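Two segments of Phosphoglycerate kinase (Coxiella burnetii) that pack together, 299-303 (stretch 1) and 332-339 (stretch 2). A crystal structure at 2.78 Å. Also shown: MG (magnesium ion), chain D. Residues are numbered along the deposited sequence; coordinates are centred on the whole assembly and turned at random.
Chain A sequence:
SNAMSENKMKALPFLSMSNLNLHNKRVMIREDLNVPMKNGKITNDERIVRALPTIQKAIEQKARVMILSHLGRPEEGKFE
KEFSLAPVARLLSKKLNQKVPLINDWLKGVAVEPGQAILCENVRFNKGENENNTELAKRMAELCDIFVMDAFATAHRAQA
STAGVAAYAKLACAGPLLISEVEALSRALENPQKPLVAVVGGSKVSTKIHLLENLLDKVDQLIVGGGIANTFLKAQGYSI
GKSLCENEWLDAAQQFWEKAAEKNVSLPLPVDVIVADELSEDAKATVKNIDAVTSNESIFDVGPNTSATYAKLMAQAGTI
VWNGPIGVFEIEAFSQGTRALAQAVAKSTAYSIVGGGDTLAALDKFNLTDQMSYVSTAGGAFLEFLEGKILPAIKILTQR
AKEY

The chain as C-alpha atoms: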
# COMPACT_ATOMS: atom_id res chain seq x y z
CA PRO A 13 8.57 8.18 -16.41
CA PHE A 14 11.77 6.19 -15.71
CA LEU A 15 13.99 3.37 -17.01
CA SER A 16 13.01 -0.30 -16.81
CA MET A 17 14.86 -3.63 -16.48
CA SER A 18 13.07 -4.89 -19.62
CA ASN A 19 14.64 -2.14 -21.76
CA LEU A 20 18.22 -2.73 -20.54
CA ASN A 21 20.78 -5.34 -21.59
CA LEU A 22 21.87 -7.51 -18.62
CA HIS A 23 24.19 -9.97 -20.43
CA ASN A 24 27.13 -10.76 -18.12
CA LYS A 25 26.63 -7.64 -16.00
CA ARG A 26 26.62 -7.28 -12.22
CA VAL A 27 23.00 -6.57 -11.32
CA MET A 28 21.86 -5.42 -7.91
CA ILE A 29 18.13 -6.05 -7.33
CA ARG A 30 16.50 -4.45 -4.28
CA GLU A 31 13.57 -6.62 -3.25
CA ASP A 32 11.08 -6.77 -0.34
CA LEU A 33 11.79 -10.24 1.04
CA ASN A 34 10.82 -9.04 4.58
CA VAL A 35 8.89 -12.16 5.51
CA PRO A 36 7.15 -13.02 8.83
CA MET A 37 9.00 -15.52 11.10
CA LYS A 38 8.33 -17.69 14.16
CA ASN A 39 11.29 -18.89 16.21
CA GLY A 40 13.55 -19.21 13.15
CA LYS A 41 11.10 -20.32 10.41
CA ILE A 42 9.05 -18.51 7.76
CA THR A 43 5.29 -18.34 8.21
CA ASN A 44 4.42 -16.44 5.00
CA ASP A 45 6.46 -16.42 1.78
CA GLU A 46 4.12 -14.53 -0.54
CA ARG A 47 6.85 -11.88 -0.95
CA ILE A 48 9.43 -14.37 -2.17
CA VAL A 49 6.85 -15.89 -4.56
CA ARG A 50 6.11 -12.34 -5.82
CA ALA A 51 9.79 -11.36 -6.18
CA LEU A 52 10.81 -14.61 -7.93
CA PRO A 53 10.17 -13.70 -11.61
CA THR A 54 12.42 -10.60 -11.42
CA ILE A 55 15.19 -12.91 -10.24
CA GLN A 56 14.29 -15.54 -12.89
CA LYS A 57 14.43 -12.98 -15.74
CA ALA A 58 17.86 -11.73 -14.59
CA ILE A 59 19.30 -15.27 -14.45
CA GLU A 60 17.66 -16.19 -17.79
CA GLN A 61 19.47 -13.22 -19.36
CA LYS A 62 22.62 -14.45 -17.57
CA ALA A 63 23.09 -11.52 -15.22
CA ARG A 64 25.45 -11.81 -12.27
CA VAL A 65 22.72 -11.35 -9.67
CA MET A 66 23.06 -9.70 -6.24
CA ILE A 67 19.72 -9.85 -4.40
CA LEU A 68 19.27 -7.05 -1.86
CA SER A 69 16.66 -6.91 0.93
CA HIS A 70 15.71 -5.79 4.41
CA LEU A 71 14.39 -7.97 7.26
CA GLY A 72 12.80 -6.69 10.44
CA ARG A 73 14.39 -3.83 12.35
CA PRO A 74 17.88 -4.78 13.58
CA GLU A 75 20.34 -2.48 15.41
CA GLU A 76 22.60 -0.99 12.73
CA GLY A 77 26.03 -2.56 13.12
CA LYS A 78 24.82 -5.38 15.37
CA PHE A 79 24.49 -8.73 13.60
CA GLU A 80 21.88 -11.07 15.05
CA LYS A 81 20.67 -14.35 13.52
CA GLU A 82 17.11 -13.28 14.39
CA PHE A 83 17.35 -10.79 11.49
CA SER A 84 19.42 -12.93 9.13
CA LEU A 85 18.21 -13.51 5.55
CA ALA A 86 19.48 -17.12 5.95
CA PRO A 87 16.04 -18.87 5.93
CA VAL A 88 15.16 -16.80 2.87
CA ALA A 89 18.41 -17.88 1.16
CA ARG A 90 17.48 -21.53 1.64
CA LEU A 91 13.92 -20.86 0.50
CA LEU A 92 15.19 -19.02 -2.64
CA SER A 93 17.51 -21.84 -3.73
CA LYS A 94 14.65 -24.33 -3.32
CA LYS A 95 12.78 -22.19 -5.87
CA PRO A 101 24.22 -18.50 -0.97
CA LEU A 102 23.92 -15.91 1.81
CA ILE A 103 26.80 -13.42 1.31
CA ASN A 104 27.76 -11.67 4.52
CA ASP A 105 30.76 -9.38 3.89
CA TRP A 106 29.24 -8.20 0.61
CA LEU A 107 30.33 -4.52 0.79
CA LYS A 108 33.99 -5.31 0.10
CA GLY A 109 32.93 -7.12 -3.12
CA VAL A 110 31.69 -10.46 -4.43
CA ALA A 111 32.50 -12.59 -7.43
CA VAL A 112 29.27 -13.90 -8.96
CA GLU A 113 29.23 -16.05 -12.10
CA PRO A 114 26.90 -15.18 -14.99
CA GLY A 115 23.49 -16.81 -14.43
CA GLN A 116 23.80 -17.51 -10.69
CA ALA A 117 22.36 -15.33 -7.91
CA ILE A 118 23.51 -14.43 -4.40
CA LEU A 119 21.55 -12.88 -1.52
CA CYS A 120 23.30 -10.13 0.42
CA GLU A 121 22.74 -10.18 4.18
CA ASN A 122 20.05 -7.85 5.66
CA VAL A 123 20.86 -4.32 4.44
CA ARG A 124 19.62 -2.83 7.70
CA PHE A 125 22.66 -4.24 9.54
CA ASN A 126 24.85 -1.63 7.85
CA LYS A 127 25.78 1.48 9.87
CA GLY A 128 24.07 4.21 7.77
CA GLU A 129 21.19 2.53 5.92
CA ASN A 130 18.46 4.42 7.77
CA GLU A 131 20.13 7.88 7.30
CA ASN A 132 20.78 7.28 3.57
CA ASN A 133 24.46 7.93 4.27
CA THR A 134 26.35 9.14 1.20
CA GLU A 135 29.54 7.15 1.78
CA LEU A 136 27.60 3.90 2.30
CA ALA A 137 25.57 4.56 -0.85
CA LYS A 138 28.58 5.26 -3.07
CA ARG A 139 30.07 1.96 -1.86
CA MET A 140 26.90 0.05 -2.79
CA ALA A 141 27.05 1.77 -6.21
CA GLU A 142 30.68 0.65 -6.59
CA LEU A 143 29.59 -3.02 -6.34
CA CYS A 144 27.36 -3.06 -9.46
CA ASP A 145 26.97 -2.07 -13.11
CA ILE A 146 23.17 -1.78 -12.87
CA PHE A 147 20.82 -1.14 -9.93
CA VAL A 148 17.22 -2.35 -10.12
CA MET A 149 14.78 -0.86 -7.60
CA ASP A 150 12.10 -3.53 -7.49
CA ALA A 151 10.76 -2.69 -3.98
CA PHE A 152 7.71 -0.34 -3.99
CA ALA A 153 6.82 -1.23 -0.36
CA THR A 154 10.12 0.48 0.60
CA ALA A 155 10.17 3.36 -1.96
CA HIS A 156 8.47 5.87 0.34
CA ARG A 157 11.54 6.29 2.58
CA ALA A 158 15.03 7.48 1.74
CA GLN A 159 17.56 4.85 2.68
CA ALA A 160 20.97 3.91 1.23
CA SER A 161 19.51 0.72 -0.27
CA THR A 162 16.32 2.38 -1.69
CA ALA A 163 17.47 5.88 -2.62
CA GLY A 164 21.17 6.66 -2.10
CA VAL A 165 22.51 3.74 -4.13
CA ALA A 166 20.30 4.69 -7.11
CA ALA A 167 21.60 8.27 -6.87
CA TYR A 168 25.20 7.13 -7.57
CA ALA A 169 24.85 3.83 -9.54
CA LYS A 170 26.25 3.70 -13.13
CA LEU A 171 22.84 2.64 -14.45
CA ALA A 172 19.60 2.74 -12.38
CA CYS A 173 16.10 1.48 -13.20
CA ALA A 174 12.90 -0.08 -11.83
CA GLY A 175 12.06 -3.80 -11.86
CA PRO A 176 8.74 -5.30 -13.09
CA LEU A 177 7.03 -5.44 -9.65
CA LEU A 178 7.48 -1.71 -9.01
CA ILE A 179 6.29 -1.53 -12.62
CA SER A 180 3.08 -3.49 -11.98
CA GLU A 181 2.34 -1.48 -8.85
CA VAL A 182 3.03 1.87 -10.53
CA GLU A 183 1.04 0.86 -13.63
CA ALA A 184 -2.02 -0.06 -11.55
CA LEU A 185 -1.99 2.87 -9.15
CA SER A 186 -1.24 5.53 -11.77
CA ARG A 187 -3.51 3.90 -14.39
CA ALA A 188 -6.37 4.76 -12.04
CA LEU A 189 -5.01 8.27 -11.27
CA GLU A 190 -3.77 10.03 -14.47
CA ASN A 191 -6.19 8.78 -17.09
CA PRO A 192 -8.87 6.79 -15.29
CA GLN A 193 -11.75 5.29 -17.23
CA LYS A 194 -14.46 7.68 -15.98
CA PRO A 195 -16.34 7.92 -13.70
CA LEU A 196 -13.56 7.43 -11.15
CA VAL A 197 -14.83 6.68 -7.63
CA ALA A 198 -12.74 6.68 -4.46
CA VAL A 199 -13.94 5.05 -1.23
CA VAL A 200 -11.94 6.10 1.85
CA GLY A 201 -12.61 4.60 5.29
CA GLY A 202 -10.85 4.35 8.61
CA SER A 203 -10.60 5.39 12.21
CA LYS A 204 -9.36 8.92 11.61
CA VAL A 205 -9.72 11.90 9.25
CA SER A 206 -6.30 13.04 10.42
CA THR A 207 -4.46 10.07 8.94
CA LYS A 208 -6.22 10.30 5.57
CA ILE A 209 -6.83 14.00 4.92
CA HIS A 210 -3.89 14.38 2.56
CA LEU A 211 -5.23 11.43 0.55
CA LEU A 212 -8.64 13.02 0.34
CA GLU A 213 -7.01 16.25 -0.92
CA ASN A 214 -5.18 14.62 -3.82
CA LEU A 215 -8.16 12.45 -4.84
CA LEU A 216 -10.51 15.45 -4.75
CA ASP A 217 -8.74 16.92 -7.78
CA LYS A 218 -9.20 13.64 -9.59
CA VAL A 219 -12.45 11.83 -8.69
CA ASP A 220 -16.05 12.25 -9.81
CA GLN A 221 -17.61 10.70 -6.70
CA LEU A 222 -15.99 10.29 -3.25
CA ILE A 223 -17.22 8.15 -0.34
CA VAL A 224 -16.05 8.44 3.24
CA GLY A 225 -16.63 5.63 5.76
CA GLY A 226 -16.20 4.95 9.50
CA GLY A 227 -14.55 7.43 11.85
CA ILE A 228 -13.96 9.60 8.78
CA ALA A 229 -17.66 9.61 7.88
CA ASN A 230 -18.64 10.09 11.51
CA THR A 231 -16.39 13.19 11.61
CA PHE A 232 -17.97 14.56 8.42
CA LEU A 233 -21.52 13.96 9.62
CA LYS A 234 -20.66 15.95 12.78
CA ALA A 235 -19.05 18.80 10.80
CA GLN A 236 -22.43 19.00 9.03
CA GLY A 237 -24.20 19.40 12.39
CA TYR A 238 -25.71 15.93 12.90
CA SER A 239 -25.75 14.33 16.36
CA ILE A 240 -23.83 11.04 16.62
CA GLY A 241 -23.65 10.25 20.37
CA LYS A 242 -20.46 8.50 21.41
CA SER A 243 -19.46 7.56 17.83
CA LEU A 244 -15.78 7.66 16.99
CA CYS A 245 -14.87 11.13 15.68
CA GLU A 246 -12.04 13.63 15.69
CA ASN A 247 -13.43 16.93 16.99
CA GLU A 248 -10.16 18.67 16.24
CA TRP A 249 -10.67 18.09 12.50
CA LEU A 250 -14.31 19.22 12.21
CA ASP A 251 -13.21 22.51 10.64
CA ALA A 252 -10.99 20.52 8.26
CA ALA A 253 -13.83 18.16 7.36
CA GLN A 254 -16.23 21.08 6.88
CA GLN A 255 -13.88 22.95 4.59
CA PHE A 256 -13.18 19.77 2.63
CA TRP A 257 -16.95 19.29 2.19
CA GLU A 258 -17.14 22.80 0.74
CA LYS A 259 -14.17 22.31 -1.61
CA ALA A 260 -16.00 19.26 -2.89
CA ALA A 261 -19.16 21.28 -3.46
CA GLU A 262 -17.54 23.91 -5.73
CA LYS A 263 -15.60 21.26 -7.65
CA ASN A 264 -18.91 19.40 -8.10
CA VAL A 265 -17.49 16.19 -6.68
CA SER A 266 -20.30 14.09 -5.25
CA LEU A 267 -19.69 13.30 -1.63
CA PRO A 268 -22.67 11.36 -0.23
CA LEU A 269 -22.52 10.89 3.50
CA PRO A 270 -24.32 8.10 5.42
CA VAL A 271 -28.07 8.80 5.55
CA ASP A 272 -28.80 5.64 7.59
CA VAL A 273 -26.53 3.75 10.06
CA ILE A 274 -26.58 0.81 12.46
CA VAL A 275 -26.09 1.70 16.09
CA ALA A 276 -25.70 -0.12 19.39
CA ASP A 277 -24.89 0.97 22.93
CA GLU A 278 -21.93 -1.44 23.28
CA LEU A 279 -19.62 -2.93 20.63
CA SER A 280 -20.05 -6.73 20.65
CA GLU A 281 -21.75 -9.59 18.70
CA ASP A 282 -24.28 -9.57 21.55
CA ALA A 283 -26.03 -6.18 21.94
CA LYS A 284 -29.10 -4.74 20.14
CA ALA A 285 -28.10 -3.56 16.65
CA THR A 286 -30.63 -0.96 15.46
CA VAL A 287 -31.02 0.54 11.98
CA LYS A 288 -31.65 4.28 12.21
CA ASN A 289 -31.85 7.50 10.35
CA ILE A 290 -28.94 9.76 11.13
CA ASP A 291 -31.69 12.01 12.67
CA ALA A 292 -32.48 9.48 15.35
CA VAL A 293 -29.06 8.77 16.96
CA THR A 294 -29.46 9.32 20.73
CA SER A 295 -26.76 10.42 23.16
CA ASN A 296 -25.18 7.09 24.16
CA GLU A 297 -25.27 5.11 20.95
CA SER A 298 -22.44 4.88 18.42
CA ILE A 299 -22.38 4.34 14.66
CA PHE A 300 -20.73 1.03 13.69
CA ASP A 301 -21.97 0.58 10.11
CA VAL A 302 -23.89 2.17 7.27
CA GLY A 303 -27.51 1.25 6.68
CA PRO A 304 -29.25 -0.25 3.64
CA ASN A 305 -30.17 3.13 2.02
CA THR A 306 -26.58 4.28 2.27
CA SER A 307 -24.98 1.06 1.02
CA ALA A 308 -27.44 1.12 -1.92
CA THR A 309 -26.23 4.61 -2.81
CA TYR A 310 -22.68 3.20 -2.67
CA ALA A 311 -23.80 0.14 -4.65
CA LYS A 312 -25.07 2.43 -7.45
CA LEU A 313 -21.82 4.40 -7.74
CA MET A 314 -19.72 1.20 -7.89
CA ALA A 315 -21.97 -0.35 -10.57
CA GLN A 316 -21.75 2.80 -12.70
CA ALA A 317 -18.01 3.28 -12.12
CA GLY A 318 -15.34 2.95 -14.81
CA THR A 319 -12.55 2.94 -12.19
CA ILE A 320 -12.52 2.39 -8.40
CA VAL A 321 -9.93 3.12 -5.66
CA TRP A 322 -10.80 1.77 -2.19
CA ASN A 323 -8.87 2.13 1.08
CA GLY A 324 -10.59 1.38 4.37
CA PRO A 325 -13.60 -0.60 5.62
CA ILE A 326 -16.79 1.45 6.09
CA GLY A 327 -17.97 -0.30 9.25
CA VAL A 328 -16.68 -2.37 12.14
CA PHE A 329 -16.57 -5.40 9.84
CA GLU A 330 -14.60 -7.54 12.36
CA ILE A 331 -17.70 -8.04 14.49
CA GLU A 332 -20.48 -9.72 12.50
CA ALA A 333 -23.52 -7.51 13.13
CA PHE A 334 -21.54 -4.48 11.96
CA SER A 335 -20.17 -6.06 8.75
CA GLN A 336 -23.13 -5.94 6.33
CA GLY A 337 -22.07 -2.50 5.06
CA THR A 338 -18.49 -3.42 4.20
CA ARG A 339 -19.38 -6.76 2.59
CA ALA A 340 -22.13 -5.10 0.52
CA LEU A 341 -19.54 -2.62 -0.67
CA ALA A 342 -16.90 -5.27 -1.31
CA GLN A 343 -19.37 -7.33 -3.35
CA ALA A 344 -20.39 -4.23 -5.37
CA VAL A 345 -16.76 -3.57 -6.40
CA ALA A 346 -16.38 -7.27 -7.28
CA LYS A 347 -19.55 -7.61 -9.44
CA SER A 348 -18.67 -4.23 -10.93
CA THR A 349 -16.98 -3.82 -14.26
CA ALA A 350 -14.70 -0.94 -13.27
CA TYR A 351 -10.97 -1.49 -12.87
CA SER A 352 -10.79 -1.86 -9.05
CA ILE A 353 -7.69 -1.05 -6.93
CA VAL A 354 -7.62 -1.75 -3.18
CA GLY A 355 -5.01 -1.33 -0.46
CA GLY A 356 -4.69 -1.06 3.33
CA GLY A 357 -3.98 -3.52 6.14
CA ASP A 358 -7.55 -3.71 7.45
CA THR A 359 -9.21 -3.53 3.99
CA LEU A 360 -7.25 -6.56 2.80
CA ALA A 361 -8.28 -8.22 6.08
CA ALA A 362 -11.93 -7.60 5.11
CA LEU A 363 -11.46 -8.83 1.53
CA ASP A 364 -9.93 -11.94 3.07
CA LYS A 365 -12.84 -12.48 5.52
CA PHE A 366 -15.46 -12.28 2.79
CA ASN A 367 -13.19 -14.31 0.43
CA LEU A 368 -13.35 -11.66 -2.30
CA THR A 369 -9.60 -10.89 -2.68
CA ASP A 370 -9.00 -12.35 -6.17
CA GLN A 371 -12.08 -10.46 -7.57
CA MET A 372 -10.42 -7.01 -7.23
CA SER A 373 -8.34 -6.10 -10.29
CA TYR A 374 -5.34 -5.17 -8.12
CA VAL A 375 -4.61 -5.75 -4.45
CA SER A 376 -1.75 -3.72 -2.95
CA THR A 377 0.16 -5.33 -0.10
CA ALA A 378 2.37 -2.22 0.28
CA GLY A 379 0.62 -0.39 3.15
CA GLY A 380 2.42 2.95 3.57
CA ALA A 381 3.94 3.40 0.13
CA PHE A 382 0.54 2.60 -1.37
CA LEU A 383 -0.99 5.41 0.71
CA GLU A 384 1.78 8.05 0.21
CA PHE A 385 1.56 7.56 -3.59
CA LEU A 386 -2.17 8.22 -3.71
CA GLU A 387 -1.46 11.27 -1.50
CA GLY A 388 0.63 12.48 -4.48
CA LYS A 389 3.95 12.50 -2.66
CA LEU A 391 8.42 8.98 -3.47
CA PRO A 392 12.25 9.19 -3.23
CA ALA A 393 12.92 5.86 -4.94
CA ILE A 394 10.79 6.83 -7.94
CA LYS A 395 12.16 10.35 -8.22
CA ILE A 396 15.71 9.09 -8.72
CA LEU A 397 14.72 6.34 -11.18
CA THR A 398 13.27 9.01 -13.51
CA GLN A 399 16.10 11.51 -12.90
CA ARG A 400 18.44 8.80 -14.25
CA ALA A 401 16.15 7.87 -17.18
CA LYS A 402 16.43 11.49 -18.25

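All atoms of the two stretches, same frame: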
# COMPACT_ATOMS: atom_id res chain seq x y z
N ILE A 299 -22.23 4.87 16.01
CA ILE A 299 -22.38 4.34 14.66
C ILE A 299 -21.28 3.33 14.35
O ILE A 299 -20.11 3.67 14.38
CB ILE A 299 -22.35 5.45 13.61
CG1 ILE A 299 -23.51 6.44 13.86
CG2 ILE A 299 -22.42 4.87 12.20
CD1 ILE A 299 -23.49 7.67 12.95
N PHE A 300 -21.67 2.09 14.04
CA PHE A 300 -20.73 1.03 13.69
C PHE A 300 -20.81 0.54 12.24
O PHE A 300 -19.99 -0.26 11.79
CB PHE A 300 -20.94 -0.16 14.62
CG PHE A 300 -20.82 0.17 16.09
CD1 PHE A 300 -19.73 0.87 16.57
CD2 PHE A 300 -21.78 -0.23 16.98
CE1 PHE A 300 -19.60 1.15 17.91
CE2 PHE A 300 -21.67 0.05 18.32
CZ PHE A 300 -20.57 0.75 18.78
N ASP A 301 -21.81 1.00 11.50
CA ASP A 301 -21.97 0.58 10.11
C ASP A 301 -22.93 1.51 9.41
O ASP A 301 -23.68 2.23 10.05
CB ASP A 301 -22.51 -0.87 10.02
CG ASP A 301 -22.01 -1.63 8.79
OD1 ASP A 301 -21.17 -1.10 8.01
OD2 ASP A 301 -22.46 -2.80 8.59
N VAL A 302 -22.88 1.51 8.08
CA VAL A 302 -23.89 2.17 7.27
C VAL A 302 -25.14 1.32 7.25
O VAL A 302 -25.11 0.14 7.59
CB VAL A 302 -23.44 2.32 5.80
CG1 VAL A 302 -22.18 3.19 5.71
CG2 VAL A 302 -23.22 0.94 5.17
N GLY A 303 -26.23 1.94 6.84
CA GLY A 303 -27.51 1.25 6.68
C GLY A 303 -27.77 0.84 5.23
O GLY A 303 -26.93 1.08 4.36
N GLU A 332 -19.64 -9.21 13.59
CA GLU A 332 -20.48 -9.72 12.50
C GLU A 332 -21.75 -8.92 12.25
O GLU A 332 -22.22 -8.86 11.13
CB GLU A 332 -20.84 -11.19 12.74
CG GLU A 332 -19.62 -12.12 12.90
CD GLU A 332 -19.08 -12.25 14.36
OE1 GLU A 332 -19.46 -11.44 15.24
OE2 GLU A 332 -18.27 -13.17 14.61
N ALA A 333 -22.33 -8.34 13.30
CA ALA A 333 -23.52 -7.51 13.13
C ALA A 333 -23.18 -6.23 12.34
O ALA A 333 -24.01 -5.69 11.59
CB ALA A 333 -24.09 -7.15 14.49
N PHE A 334 -21.94 -5.77 12.48
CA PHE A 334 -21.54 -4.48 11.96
C PHE A 334 -20.74 -4.60 10.65
O PHE A 334 -20.01 -3.67 10.27
CB PHE A 334 -20.81 -3.74 13.07
CG PHE A 334 -21.63 -3.61 14.35
CD1 PHE A 334 -22.93 -3.12 14.31
CD2 PHE A 334 -21.11 -3.99 15.57
CE1 PHE A 334 -23.69 -3.00 15.46
CE2 PHE A 334 -21.87 -3.87 16.72
CZ PHE A 334 -23.16 -3.38 16.66
N SER A 335 -20.94 -5.72 9.94
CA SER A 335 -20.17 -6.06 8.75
C SER A 335 -20.95 -5.97 7.43
O SER A 335 -20.35 -5.99 6.34
CB SER A 335 -19.63 -7.48 8.89
OG SER A 335 -20.66 -8.42 8.68
N GLN A 336 -22.28 -5.89 7.52
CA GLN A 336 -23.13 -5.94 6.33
C GLN A 336 -22.75 -4.82 5.37
O GLN A 336 -22.68 -5.04 4.17
CB GLN A 336 -24.64 -5.94 6.70
CG GLN A 336 -25.59 -6.63 5.65
CD GLN A 336 -26.81 -7.38 6.27
OE1 GLN A 336 -26.86 -7.64 7.49
NE2 GLN A 336 -27.79 -7.74 5.43
N GLY A 337 -22.47 -3.64 5.90
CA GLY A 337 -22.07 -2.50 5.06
C GLY A 337 -20.82 -2.71 4.22
O GLY A 337 -20.79 -2.38 3.02
N THR A 338 -19.79 -3.28 4.84
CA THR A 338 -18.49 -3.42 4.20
C THR A 338 -18.49 -4.58 3.23
O THR A 338 -17.88 -4.50 2.18
CB THR A 338 -17.38 -3.56 5.25
OG1 THR A 338 -17.45 -2.44 6.13
CG2 THR A 338 -16.00 -3.62 4.60
N ARG A 339 -19.18 -5.67 3.55
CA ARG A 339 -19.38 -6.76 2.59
C ARG A 339 -20.14 -6.25 1.36
O ARG A 339 -19.67 -6.37 0.23
CB ARG A 339 -20.16 -7.91 3.22
CG ARG A 339 -20.09 -9.22 2.42
CD ARG A 339 -21.23 -10.15 2.79
NE ARG A 339 -21.56 -10.02 4.22
CZ ARG A 339 -20.99 -10.70 5.20
NH1 ARG A 339 -20.05 -11.62 4.95
NH2 ARG A 339 -21.36 -10.47 6.45
MG MG D . -19.11 -2.90 7.76

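A buried carboxylate placed beside the first turn of a helix is a recurrent way of tying a helix to a neighbouring strand, and the packing of 299-303 against 332-339 in this phosphoglycerate kinase is a compact example. The two segments are at least 32 residues apart in sequence wherever they touch, yet they bury 294 Å² between them. Three kinds of interaction account for most of that area: one polar bond, one aromatic pair and one close fit against a glycine.

The polar bond belongs to Asp301, where the chain turns a corner. Its CA-to-CB bond points toward the other stretch, and its carboxylate reaches the backbone at the start of the helix. Gly337 N donates to Asp301 OD2 at 2.8 Å with an N-H...acceptor angle of 163°, a short and nearly linear hydrogen bond, and the only one that crosses the contact. Proximity alone does not make more of them. Gln336 N lies 3.3 Å from Asp301 OD2, but the angle is poor. Phe334 O comes within 3.1 Å of Asp301 OD2, and there two acceptors face each other with no hydrogen bond between them. The carboxylate thus sits in a crowded backbone environment in which a single amide is well aimed at it.

The segment that presents this amide is held by its own local bonds. Glu332 to Ser335 form a type I turn, and Ser335 OG donates to Glu332 O at 2.9 Å, linking the two ends of the turn through a side chain. Further along, Arg339 N donates to Ser335 O at 3.0 Å, while the bond from Thr338 N to Ser335 O, at 3.1 Å, is weak. Thr338 has a further role, since its OG1 binds the magnesium ion at 2.4 Å.

Beside the polar bond lies an aromatic pair. The edge of Phe300 is directed toward the face of Phe334, with the ring centroids 4.7 Å apart and the planes at 52°, so the rings are tilted well away from a parallel stack. The closest atoms, Phe300 CD2 and Phe334 CZ, are 3.5 Å apart. The same face also receives Phe300 CB, which lies 3.8 Å from the centroid of the Phe334 ring and 22° off the ring normal, a CH-pi contact. One face of Phe334 therefore accommodates both the ring and the beta carbon of Phe300, and both phenylalanines are buried.

The last element depends on the absence of a side chain. Val302 CG2 packs 3.6 Å from Gly337 CA, so the valine approaches the helix backbone directly. An ideal beta carbon on Gly337 would point toward stretch 1 and lie 2.2 Å from Asp301 OD1 and 2.7 Å from Val302 CG2, clashing with both. The glycine leaves room for this close approach while its amide supplies the hydrogen bond to Asp301, so steric fit and polar anchoring meet at one residue.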